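Cobalamin biosynthesis precorrin-6Y methylase (CbiE) (Archaeoglobus fulgidus, PDB 2BB3) probably transfers a methyl group from S-adenosyl-L-methionine to a precorrin intermediate on the pathway to adenosylcobalamin. Local coordinates at residues Met23-Gly28 / Lys41-Arg46; Ala47-Gly52 / Met83-Glu88; Ser124-Ala129 / His162-Ala167; Leu187-Glu192 / Ser206-Ile211. One frame throughout, in Å; residues are numbered along the deposited sequence.

Overall arrangement
From the N terminus, strand 23-28 forms an inner strand of a parallel sheet, and helix 38-46 returns to cover it: contact 1 closes that first short loop. The chain goes straight on into strand 49-52, and contact 2 closes a longer loop when helix 76-88 comes back against the sheet. These two touch, through Ile-24 against Met-83 and Gly-86 and Ile-44 against Ile-50. Contact 3 then joins helix 125-133 to strand 162-167 in the second, mixed sheet, and contact 4 links the loop 187-192 to strand 209-213, the neighbour of 162-167. None nests in or crosses another. Contacts 3 and 4 share bound S-adenosyl-L-homocysteine; contacts 1 and 2 lie across the chain's centre from them.

Contact 1: residues Met23-Gly28 / Lys41-Arg46; sequences MIWIVG and KEIIER
Ile-43 lies against the indole of Trp-25, with its methyl CD1 over one face and 3.5 Å from the centroid of the six-membered ring of Trp-25, only 10° off the ring normal. This CH-pi contact seats helix 38-46 on the parallel sheet in a beta-alpha-beta crossover: the helix links strand 23-28 to strand 49-52, with strand 91-95 between them. The other branch of Ile-43 works too. CG2, anti to the backbone N while CG1 is anti to the carbonyl carbon (chi1 -72°), reaches the pyrrole end, where Ile-43 CG2 is 3.8 Å from Trp-25 CG. The two branches thus cover the length of the indole. CG2 also touches Val-27, the next residue of the strand to face the helix, Val-27 CG1 lying 3.8 Å from Ile-43 CG2. Putting an alanine in place of Trp-25 would probably leave CD1 of Ile-43 without the ring beneath it and open a gap between helix and sheet. Further out, Trp-25 rests on Lys-118 and Glu-120 of strand 116-120, while Val-27 and Ile-44 both pack on Ile-94 of strand 91-95. Lys-41 forms a salt bridge with Glu-38 of the second subunit. The inner end of the contact is its lightest touch, Val-27 CG2 meeting Ile-44 CD1 at 4.2 Å.

Contact 2: residues Ala47-Gly52 / Met83-Glu88; sequences AEVIYG and MEEGRE
Tyr-51 reaches from strand 49-52 to Glu-85 of helix 76-88, and its path can be followed outward from CB. The CB bond points toward the helix, and CG stands anti to the carbonyl carbon (chi1 -70°), which carries the ring out from the sheet, where the side chain also touches Val-91 and Arg-69. Along the ring edge CE1 comes first, with Tyr-51 CE1 3.3 Å from Glu-85 OE1. At the tip, Tyr-51 OH donates a short hydrogen bond of 2.6 Å to Glu-85 OE1. That oxygen lies in the plane of the ring, but the carboxylate is turned 83° against it, and the hydroxyl arrives from above the carboxylate plane, 39° out of it. Glu-85 was modelled in two conformations, so this bond is somewhat less certain. A phenylalanine in place of Tyr-51 would probably cost Glu-85 OE1 this donor and leave the carboxylate freer to turn. The other oxygen, Glu-85 OE2, makes a salt bridge with Arg-89, and Val-49 CG1 lies in van der Waals contact, 3.7 Å from Glu-85 OE2. The tyrosine hydroxyl and Arg-89 thus each serve one carboxylate oxygen. Strand 49-52 runs between strands 68-70 and 91-95 of the parallel sheet, with helix 76-88 over the face bearing Val-49 and Tyr-51 and helix 38-46 meeting Ile-50 on the opposite face.

Contact 3: residues Ser124-Ala129 / His162-Ala167; sequences SSVQVA and HLLILA. With SAH (S-adenosyl-L-homocysteine), chain C.
Val-126 puts both its methyls to work on strand 162-167, one on each of two leucines, and this is the tight part of the contact. With CG1 anti to the backbone N (chi1 161°), Val-126 CG1 touches Leu-164 CD2 at 3.7 Å, while Val-126 CG2 meets Leu-166 CD2 at 3.6 Å, the side chains of this second pair crossing at about a right angle. Ile-210 of the adjacent strand backs both leucines, and Leu-137 of the second subunit packs on Val-126. Toward the ligand the fit slackens: Ser-125 OG stays 4.4 Å from Leu-166 CD1, and bound S-adenosyl-L-homocysteine occupies the opening between helix and strand. Its carboxylate sits at the start of helix 125-133. Ser-125 N donates an almost straight hydrogen bond of 3.0 Å to ligand atom O (175°), and Ser-125 OG donates a second to the same oxygen. The helix end would probably favour that negative charge as well. At the helix N terminus Ser-124, the N-cap, and Gln-127 form a capping box, Gln-127 N giving to Ser-124 OG while Ser-124 N gives to Gln-127 OE1, and this fixes the first turn. On the strand side, Ala-167 O lies 2.7 Å from ribose O2'. The helix start therefore serves the ligand's carboxylate and the strand end its ribose, in the cofactor pocket of a tetrapyrrole methylase.

Contact 4: residues Leu187-Glu192 / Ser206-Ile211; sequences LCMEGE and SDYTII. With SAH (S-adenosyl-L-homocysteine), chain C.
The backbones of Leu-187 and Tyr-208 come within 7.9 Å between their CA atoms, where a loop that folds into a type I turn from Met-189 to Glu-192 passes the entry to strand 209-213. Between them they form the adenine end of the cofactor pocket, beside the mixed sheet of this tetrapyrrole methylase. Leu-187 reads the base with its main chain: Leu-187 N donates to ligand atom N1 over 2.9 Å, and Leu-187 O accepts from the amino group N6, whose exact place is less sure. Deeper in, the two apolar tips just meet, Leu-187 CD1 lying 4.3 Å from Ile-210 CD1, and Ile-210 CG1 packs 3.6 Å from ligand N3, so aliphatic carbons border the base beside its N3 edge. At the outer side Met-189, a selenomethionine extended beyond CG, lays CE over one face of the tyrosine, 4.1 Å from Tyr-208 CG. Its selenium stands obliquely, 4.6 Å from the centroid of the Tyr-208 ring, a Met-aromatic contact, although the placing of Met-189 CE is somewhat doubtful because it crowds the ligand. Ligand C8 lies at the edge of the tyrosine ring, in its plane, and Arg-55 makes a cation-pi contact with that ring. The approach to the strand is shaped by an ST turn, in which Tyr-208 N donates to Ser-206 OG. The loop is tied down by the disulfide of Cys-188 to Cys-32, and by Cys-188 N, which donates over 2.7 Å to the anti lone pair of Glu-192 OE2.

Contact 1: residues Met23-Gly28 / Lys41-Arg46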
# COMPACT_ATOMS: atom_id res chain seq x y z
N MSE A 23 -11.07 -23.04 -2.51
CA MSE A 23 -10.33 -21.88 -2.04
C MSE A 23 -11.18 -20.63 -1.99
O MSE A 23 -12.07 -20.44 -2.82
CB MSE A 23 -9.13 -21.63 -2.96
CG MSE A 23 -9.52 -21.37 -4.39
SE MSE A 23 -9.99 -19.53 -4.77
CE MSE A 23 -9.21 -19.46 -6.55
N ILE A 24 -10.90 -19.78 -1.00
CA ILE A 24 -11.62 -18.54 -0.82
C ILE A 24 -10.75 -17.33 -1.16
O ILE A 24 -9.54 -17.44 -1.26
CB ILE A 24 -12.10 -18.35 0.65
CG1 ILE A 24 -10.90 -18.09 1.56
CG2 ILE A 24 -12.87 -19.57 1.13
CD1 ILE A 24 -11.26 -17.64 2.96
N TRP A 25 -11.38 -16.18 -1.33
CA TRP A 25 -10.67 -14.96 -1.59
C TRP A 25 -10.85 -14.02 -0.40
O TRP A 25 -11.88 -14.04 0.27
CB TRP A 25 -11.20 -14.24 -2.83
CG TRP A 25 -10.65 -14.71 -4.13
CD1 TRP A 25 -11.19 -15.66 -4.96
CD2 TRP A 25 -9.49 -14.20 -4.81
NE1 TRP A 25 -10.44 -15.76 -6.11
CE2 TRP A 25 -9.40 -14.88 -6.05
CE3 TRP A 25 -8.53 -13.23 -4.50
CZ2 TRP A 25 -8.38 -14.63 -6.96
CZ3 TRP A 25 -7.51 -12.98 -5.42
CH2 TRP A 25 -7.45 -13.67 -6.64
N ILE A 26 -9.83 -13.21 -0.14
CA ILE A 26 -9.92 -12.20 0.90
C ILE A 26 -9.61 -10.97 0.07
O ILE A 26 -8.50 -10.85 -0.45
CB ILE A 26 -8.88 -12.34 2.04
CG1 ILE A 26 -9.13 -13.63 2.84
CG2 ILE A 26 -8.99 -11.14 2.97
CD1 ILE A 26 -8.24 -13.80 4.09
N VAL A 27 -10.60 -10.10 -0.09
CA VAL A 27 -10.45 -8.90 -0.90
C VAL A 27 -10.57 -7.62 -0.11
O VAL A 27 -11.35 -7.53 0.84
CB VAL A 27 -11.53 -8.86 -2.01
CG1 VAL A 27 -11.65 -10.24 -2.66
CG2 VAL A 27 -12.85 -8.46 -1.43
N GLY A 28 -9.79 -6.61 -0.49
CA GLY A 28 -9.86 -5.34 0.19
C GLY A 28 -11.01 -4.51 -0.34
O GLY A 28 -11.34 -4.56 -1.54
N LYS A 41 -14.20 -6.42 -7.85
CA LYS A 41 -15.62 -6.47 -8.19
C LYS A 41 -15.98 -7.78 -8.88
O LYS A 41 -17.02 -8.36 -8.61
CB LYS A 41 -16.00 -5.29 -9.09
CG LYS A 41 -15.77 -3.94 -8.44
CD LYS A 41 -16.04 -2.78 -9.40
CE LYS A 41 -15.32 -1.52 -8.93
NZ LYS A 41 -15.72 -0.30 -9.70
N GLU A 42 -15.11 -8.25 -9.76
CA GLU A 42 -15.37 -9.50 -10.47
C GLU A 42 -15.41 -10.64 -9.47
O GLU A 42 -16.32 -11.47 -9.50
CB GLU A 42 -14.30 -9.73 -11.53
CG GLU A 42 -14.25 -8.63 -12.59
CD GLU A 42 -13.13 -8.82 -13.59
OE1 GLU A 42 -12.94 -7.93 -14.46
OE2 GLU A 42 -12.43 -9.86 -13.51
N ILE A 43 -14.43 -10.67 -8.56
CA ILE A 43 -14.39 -11.69 -7.53
C ILE A 43 -15.67 -11.60 -6.72
O ILE A 43 -16.34 -12.61 -6.48
CB ILE A 43 -13.16 -11.49 -6.59
CG1 ILE A 43 -11.87 -11.86 -7.33
CG2 ILE A 43 -13.29 -12.34 -5.35
CD1 ILE A 43 -10.63 -11.33 -6.67
N ILE A 44 -16.04 -10.38 -6.33
CA ILE A 44 -17.24 -10.18 -5.53
C ILE A 44 -18.55 -10.58 -6.22
O ILE A 44 -19.40 -11.22 -5.60
CB ILE A 44 -17.33 -8.71 -5.04
CG1 ILE A 44 -16.24 -8.44 -4.00
CG2 ILE A 44 -18.69 -8.44 -4.41
CD1 ILE A 44 -16.11 -6.99 -3.58
N GLU A 45 -18.65 -10.21 -7.50
CA GLU A 45 -19.79 -10.49 -8.37
C GLU A 45 -20.05 -11.98 -8.56
O GLU A 45 -21.18 -12.41 -8.78
CB GLU A 45 -19.53 -9.84 -9.75
CG GLU A 45 -20.69 -9.89 -10.75
CD GLU A 45 -20.94 -11.27 -11.35
OE1 GLU A 45 -22.12 -11.65 -11.47
OE2 GLU A 45 -19.96 -11.95 -11.72
N ARG A 46 -18.98 -12.77 -8.45
CA ARG A 46 -19.03 -14.22 -8.64
C ARG A 46 -19.28 -14.96 -7.32
O ARG A 46 -19.86 -16.04 -7.32
CB ARG A 46 -17.71 -14.72 -9.23
CG ARG A 46 -17.39 -14.21 -10.63
CD ARG A 46 -18.22 -14.93 -11.69
NE ARG A 46 -18.10 -14.30 -13.01
CZ ARG A 46 -17.70 -14.93 -14.11
NH1 ARG A 46 -17.37 -16.22 -14.06
NH2 ARG A 46 -17.64 -14.28 -15.26

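Contact 2: residues Ala47-Gly52 / Met83-Glu88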
# COMPACT_ATOMS: atom_id res chain seq x y z
N ALA A 47 -18.83 -14.38 -6.21
CA ALA A 47 -18.99 -15.02 -4.91
C ALA A 47 -20.42 -15.48 -4.64
O ALA A 47 -21.37 -14.87 -5.11
CB ALA A 47 -18.52 -14.07 -3.80
N GLU A 48 -20.56 -16.58 -3.89
CA GLU A 48 -21.86 -17.12 -3.51
C GLU A 48 -22.23 -16.59 -2.13
O GLU A 48 -23.40 -16.34 -1.85
CB GLU A 48 -21.85 -18.65 -3.49
CG GLU A 48 -21.91 -19.30 -4.87
CD GLU A 48 -21.65 -20.80 -4.82
OE1 GLU A 48 -22.41 -21.54 -4.15
OE2 GLU A 48 -20.68 -21.24 -5.47
N VAL A 49 -21.23 -16.44 -1.27
CA VAL A 49 -21.43 -15.88 0.06
C VAL A 49 -20.32 -14.86 0.33
O VAL A 49 -19.16 -15.10 -0.01
CB VAL A 49 -21.47 -17.00 1.17
CG1 VAL A 49 -20.19 -17.84 1.16
CG2 VAL A 49 -21.71 -16.38 2.54
N ILE A 50 -20.67 -13.73 0.93
CA ILE A 50 -19.70 -12.70 1.22
C ILE A 50 -19.62 -12.39 2.71
O ILE A 50 -20.61 -12.01 3.33
CB ILE A 50 -20.07 -11.38 0.47
CG1 ILE A 50 -20.15 -11.66 -1.04
CG2 ILE A 50 -19.04 -10.30 0.75
CD1 ILE A 50 -20.62 -10.47 -1.85
N TYR A 51 -18.45 -12.59 3.31
CA TYR A 51 -18.29 -12.26 4.71
C TYR A 51 -17.49 -10.98 4.86
O TYR A 51 -16.67 -10.64 4.00
CB TYR A 51 -17.56 -13.37 5.47
CG TYR A 51 -18.37 -14.63 5.63
CD1 TYR A 51 -18.33 -15.63 4.67
CD2 TYR A 51 -19.19 -14.81 6.74
CE1 TYR A 51 -19.07 -16.79 4.82
CE2 TYR A 51 -19.95 -15.97 6.89
CZ TYR A 51 -19.87 -16.95 5.93
OH TYR A 51 -20.62 -18.09 6.04
N GLY A 52 -17.72 -10.27 5.95
CA GLY A 52 -17.01 -9.04 6.22
C GLY A 52 -17.68 -8.22 7.30
O GLY A 52 -18.87 -8.40 7.58
N MSE A 83 -13.67 -20.60 6.27
CA MSE A 83 -12.71 -21.35 5.47
C MSE A 83 -13.30 -22.66 4.96
O MSE A 83 -13.32 -22.91 3.75
CB MSE A 83 -11.47 -21.63 6.32
CG MSE A 83 -10.16 -21.68 5.56
SE MSE A 83 -8.81 -20.63 6.45
CE MSE A 83 -9.36 -18.91 5.79
N GLU A 84 -13.80 -23.50 5.87
CA GLU A 84 -14.37 -24.79 5.47
C GLU A 84 -15.60 -24.63 4.59
O GLU A 84 -15.80 -25.42 3.66
CB GLU A 84 -14.71 -25.62 6.71
CG GLU A 84 -14.72 -27.13 6.46
CD GLU A 84 -13.42 -27.64 5.85
OE1 GLU A 84 -12.34 -27.39 6.44
OE2 GLU A 84 -13.48 -28.28 4.78
N GLU A 85 -16.43 -23.63 4.86
CA GLU A 85 -17.62 -23.43 4.04
C GLU A 85 -17.19 -23.12 2.62
O GLU A 85 -17.97 -23.27 1.68
CB GLU A 85 -18.45 -22.26 4.58
CG GLU A 85 -19.91 -22.29 4.13
CD GLU A 85 -20.44 -20.92 3.75
OE1 GLU A 85 -19.93 -19.91 4.29
OE2 GLU A 85 -21.37 -20.85 2.92
N GLY A 86 -15.94 -22.70 2.47
CA GLY A 86 -15.43 -22.35 1.16
C GLY A 86 -15.07 -23.57 0.33
O GLY A 86 -14.57 -23.44 -0.78
N ARG A 87 -15.32 -24.75 0.87
CA ARG A 87 -15.04 -25.98 0.15
C ARG A 87 -16.28 -26.36 -0.64
O ARG A 87 -16.19 -26.94 -1.72
CB ARG A 87 -14.67 -27.11 1.11
CG ARG A 87 -14.38 -28.42 0.39
CD ARG A 87 -14.59 -29.63 1.29
NE ARG A 87 -14.46 -30.89 0.55
CZ ARG A 87 -14.70 -32.09 1.06
NH1 ARG A 87 -15.10 -32.21 2.32
NH2 ARG A 87 -14.54 -33.17 0.31
N GLU A 88 -17.44 -26.03 -0.08
CA GLU A 88 -18.72 -26.34 -0.71
C GLU A 88 -19.22 -25.22 -1.61
O GLU A 88 -19.88 -25.47 -2.62
CB GLU A 88 -19.78 -26.62 0.37
CG GLU A 88 -19.39 -26.15 1.76
CD GLU A 88 -20.55 -25.52 2.51
OE1 GLU A 88 -20.52 -25.52 3.76
OE2 GLU A 88 -21.47 -25.00 1.86

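Contact 3: residues Ser124-Ala129 / His162-Ala167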
# COMPACT_ATOMS: atom_id res chain seq x y z
N SER A 124 -5.17 1.10 1.25
CA SER A 124 -5.21 1.15 2.70
C SER A 124 -5.21 2.56 3.27
O SER A 124 -4.87 3.52 2.59
CB SER A 124 -4.03 0.38 3.30
OG SER A 124 -2.81 1.01 2.98
N SER A 125 -5.57 2.66 4.55
CA SER A 125 -5.60 3.95 5.21
C SER A 125 -4.15 4.42 5.28
O SER A 125 -3.88 5.63 5.35
CB SER A 125 -6.21 3.81 6.62
OG SER A 125 -5.52 2.86 7.40
N VAL A 126 -3.24 3.47 5.25
CA VAL A 126 -1.83 3.80 5.26
C VAL A 126 -1.49 4.57 3.99
O VAL A 126 -0.82 5.60 4.05
CB VAL A 126 -0.94 2.53 5.36
CG1 VAL A 126 0.51 2.86 4.89
CG2 VAL A 126 -0.92 2.03 6.81
N GLN A 127 -1.96 4.10 2.85
CA GLN A 127 -1.71 4.79 1.60
C GLN A 127 -2.35 6.16 1.55
O GLN A 127 -1.75 7.13 1.05
CB GLN A 127 -2.23 3.97 0.41
CG GLN A 127 -1.33 2.82 0.03
CD GLN A 127 -2.02 1.87 -0.90
OE1 GLN A 127 -2.80 1.02 -0.46
NE2 GLN A 127 -1.78 2.02 -2.21
N VAL A 128 -3.58 6.25 2.05
CA VAL A 128 -4.27 7.54 2.03
C VAL A 128 -3.50 8.54 2.90
O VAL A 128 -3.32 9.69 2.49
CB VAL A 128 -5.74 7.37 2.51
CG1 VAL A 128 -6.41 8.72 2.69
CG2 VAL A 128 -6.51 6.54 1.48
N ALA A 129 -3.03 8.11 4.08
CA ALA A 129 -2.27 9.01 4.97
C ALA A 129 -0.95 9.46 4.32
O ALA A 129 -0.59 10.64 4.35
CB ALA A 129 -1.98 8.30 6.33
N HIS A 162 10.44 7.09 9.96
CA HIS A 162 9.35 7.80 10.60
C HIS A 162 8.46 6.63 10.98
O HIS A 162 8.60 5.54 10.43
CB HIS A 162 8.52 8.64 9.60
CG HIS A 162 9.32 9.62 8.81
ND1 HIS A 162 10.13 10.56 9.39
CD2 HIS A 162 9.35 9.86 7.47
CE1 HIS A 162 10.62 11.36 8.46
NE2 HIS A 162 10.16 10.95 7.29
N LEU A 163 7.54 6.84 11.91
CA LEU A 163 6.62 5.78 12.26
C LEU A 163 5.24 6.19 11.76
O LEU A 163 4.86 7.36 11.82
CB LEU A 163 6.56 5.57 13.78
CG LEU A 163 7.79 4.96 14.45
CD1 LEU A 163 7.46 4.68 15.92
CD2 LEU A 163 8.18 3.65 13.75
N LEU A 164 4.51 5.21 11.24
CA LEU A 164 3.14 5.42 10.79
C LEU A 164 2.42 4.36 11.62
O LEU A 164 2.48 3.17 11.32
CB LEU A 164 3.00 5.15 9.29
CG LEU A 164 1.85 5.93 8.63
CD1 LEU A 164 2.12 7.43 8.76
CD2 LEU A 164 1.71 5.55 7.17
N ILE A 165 1.77 4.79 12.69
CA ILE A 165 1.10 3.87 13.60
C ILE A 165 -0.40 3.77 13.36
O ILE A 165 -1.09 4.77 13.33
CB ILE A 165 1.31 4.32 15.07
CG1 ILE A 165 2.81 4.50 15.35
CG2 ILE A 165 0.71 3.31 16.04
CD1 ILE A 165 3.09 5.32 16.63
N LEU A 166 -0.89 2.55 13.17
CA LEU A 166 -2.33 2.38 13.00
C LEU A 166 -2.84 2.27 14.43
O LEU A 166 -2.61 1.27 15.10
CB LEU A 166 -2.64 1.12 12.20
CG LEU A 166 -2.05 1.08 10.78
CD1 LEU A 166 -2.93 0.28 9.88
CD2 LEU A 166 -1.95 2.47 10.22
N ALA A 167 -3.52 3.31 14.90
CA ALA A 167 -4.00 3.29 16.27
C ALA A 167 -5.50 3.45 16.42
O ALA A 167 -6.22 3.76 15.47
CB ALA A 167 -3.29 4.40 17.07
N SAH C . -6.96 -3.11 6.55
CA SAH C . -7.03 -1.75 6.92
CB SAH C . -6.59 -1.53 8.36
CG SAH C . -7.25 -2.22 9.55
SD SAH C . -6.45 -2.16 11.13
C SAH C . -6.28 -0.96 5.90
O SAH C . -6.50 0.18 6.03
OXT SAH C . -5.55 -1.48 5.11
C5' SAH C . -7.52 -0.82 11.56
C4' SAH C . -6.81 0.51 11.77
O4' SAH C . -6.53 1.19 10.61
C3' SAH C . -7.47 1.48 12.71
O3' SAH C . -7.26 1.22 14.03
C2' SAH C . -6.84 2.75 12.27
O2' SAH C . -5.68 3.01 12.93
C1' SAH C . -6.53 2.53 10.83
N9 SAH C . -7.56 3.08 9.99
C8 SAH C . -8.42 2.39 9.30
N7 SAH C . -9.19 3.15 8.60
C5 SAH C . -8.84 4.36 8.83
C6 SAH C . -9.30 5.54 8.34
N6 SAH C . -10.29 5.63 7.53
N1 SAH C . -8.72 6.65 8.75
C2 SAH C . -7.70 6.60 9.61
N3 SAH C . -7.26 5.44 10.06
C4 SAH C . -7.82 4.34 9.69

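Contact 4: residues Leu187-Glu192 / Ser206-Ile211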
# COMPACT_ATOMS: atom_id res chain seq x y z
N LEU A 187 -9.85 9.20 7.91
CA LEU A 187 -9.54 9.54 6.53
C LEU A 187 -10.68 9.12 5.62
O LEU A 187 -11.17 7.98 5.69
CB LEU A 187 -8.23 8.88 6.10
CG LEU A 187 -7.02 9.43 6.86
CD1 LEU A 187 -5.74 8.69 6.47
CD2 LEU A 187 -6.87 10.93 6.57
N CYS A 188 -11.12 10.05 4.78
CA CYS A 188 -12.20 9.79 3.84
C CYS A 188 -13.56 9.50 4.46
O CYS A 188 -14.42 8.93 3.80
CB CYS A 188 -11.81 8.63 2.94
SG CYS A 188 -10.81 9.14 1.53
N MSE A 189 -13.75 9.87 5.71
CA MSE A 189 -15.03 9.66 6.37
C MSE A 189 -15.60 11.03 6.74
O MSE A 189 -14.88 12.04 6.73
CB MSE A 189 -14.86 8.81 7.63
CG MSE A 189 -14.27 7.42 7.37
SE MSE A 189 -13.82 6.49 9.01
CE MSE A 189 -12.89 5.02 8.26
N GLU A 190 -16.88 11.06 7.07
CA GLU A 190 -17.54 12.30 7.43
C GLU A 190 -16.71 13.18 8.36
O GLU A 190 -16.52 14.37 8.10
CB GLU A 190 -18.88 11.98 8.12
CG GLU A 190 -18.72 11.29 9.47
CD GLU A 190 -18.84 12.24 10.65
OE1 GLU A 190 -18.41 11.87 11.76
OE2 GLU A 190 -19.37 13.35 10.47
N GLY A 191 -16.19 12.57 9.41
CA GLY A 191 -15.46 13.33 10.41
C GLY A 191 -13.95 13.40 10.25
O GLY A 191 -13.25 13.51 11.25
N GLU A 192 -13.47 13.35 9.02
CA GLU A 192 -12.03 13.41 8.76
C GLU A 192 -11.37 14.64 9.36
O GLU A 192 -11.82 15.76 9.16
CB GLU A 192 -11.76 13.39 7.25
CG GLU A 192 -10.28 13.51 6.91
CD GLU A 192 -10.02 13.60 5.42
OE1 GLU A 192 -9.49 14.64 4.98
OE2 GLU A 192 -10.34 12.64 4.69
N SER A 206 -10.53 9.19 18.17
CA SER A 206 -11.11 8.30 17.17
C SER A 206 -10.41 6.95 17.11
O SER A 206 -9.19 6.86 17.28
CB SER A 206 -11.03 8.94 15.79
OG SER A 206 -11.57 8.07 14.82
N ASP A 207 -11.18 5.89 16.86
CA ASP A 207 -10.58 4.57 16.73
C ASP A 207 -9.96 4.36 15.35
O ASP A 207 -9.33 3.34 15.09
CB ASP A 207 -11.60 3.48 17.02
CG ASP A 207 -11.91 3.37 18.51
OD1 ASP A 207 -10.98 3.63 19.32
OD2 ASP A 207 -13.07 3.04 18.85
N TYR A 208 -10.15 5.34 14.47
CA TYR A 208 -9.56 5.29 13.14
C TYR A 208 -8.53 6.40 13.10
O TYR A 208 -8.73 7.43 12.45
CB TYR A 208 -10.63 5.52 12.07
CG TYR A 208 -11.71 4.48 12.14
CD1 TYR A 208 -12.92 4.74 12.78
CD2 TYR A 208 -11.49 3.19 11.65
CE1 TYR A 208 -13.88 3.74 12.95
CE2 TYR A 208 -12.44 2.18 11.81
CZ TYR A 208 -13.63 2.47 12.46
OH TYR A 208 -14.55 1.48 12.69
N THR A 209 -7.42 6.18 13.81
CA THR A 209 -6.37 7.19 13.89
C THR A 209 -5.02 6.71 13.42
O THR A 209 -4.49 5.70 13.89
CB THR A 209 -6.21 7.68 15.36
OG1 THR A 209 -7.46 8.22 15.81
CG2 THR A 209 -5.16 8.78 15.45
N ILE A 210 -4.44 7.42 12.46
CA ILE A 210 -3.11 7.04 12.05
C ILE A 210 -2.23 8.09 12.69
O ILE A 210 -2.54 9.27 12.64
CB ILE A 210 -2.98 6.96 10.51
CG1 ILE A 210 -3.64 5.65 10.02
CG2 ILE A 210 -1.50 6.98 10.11
CD1 ILE A 210 -3.67 5.48 8.53
N ILE A 211 -1.17 7.63 13.35
CA ILE A 211 -0.27 8.55 14.06
C ILE A 211 1.07 8.65 13.35
O ILE A 211 1.80 7.68 13.31
CB ILE A 211 -0.01 8.03 15.50
CG1 ILE A 211 -1.32 8.00 16.29
CG2 ILE A 211 1.05 8.90 16.18
CD1 ILE A 211 -1.15 7.52 17.76
N SAH C . -6.96 -3.11 6.55
CA SAH C . -7.03 -1.75 6.92
CB SAH C . -6.59 -1.53 8.36
CG SAH C . -7.25 -2.22 9.55
SD SAH C . -6.45 -2.16 11.13
C SAH C . -6.28 -0.96 5.90
O SAH C . -6.50 0.18 6.03
OXT SAH C . -5.55 -1.48 5.11
C5' SAH C . -7.52 -0.82 11.56
C4' SAH C . -6.81 0.51 11.77
O4' SAH C . -6.53 1.19 10.61
C3' SAH C . -7.47 1.48 12.71
O3' SAH C . -7.26 1.22 14.03
C2' SAH C . -6.84 2.75 12.27
O2' SAH C . -5.68 3.01 12.93
C1' SAH C . -6.53 2.53 10.83
N9 SAH C . -7.56 3.08 9.99
C8 SAH C . -8.42 2.39 9.30
N7 SAH C . -9.19 3.15 8.60
C5 SAH C . -8.84 4.36 8.83
C6 SAH C . -9.30 5.54 8.34
N6 SAH C . -10.29 5.63 7.53
N1 SAH C . -8.72 6.65 8.75
C2 SAH C . -7.70 6.60 9.61
N3 SAH C . -7.26 5.44 10.06
C4 SAH C . -7.82 4.34 9.69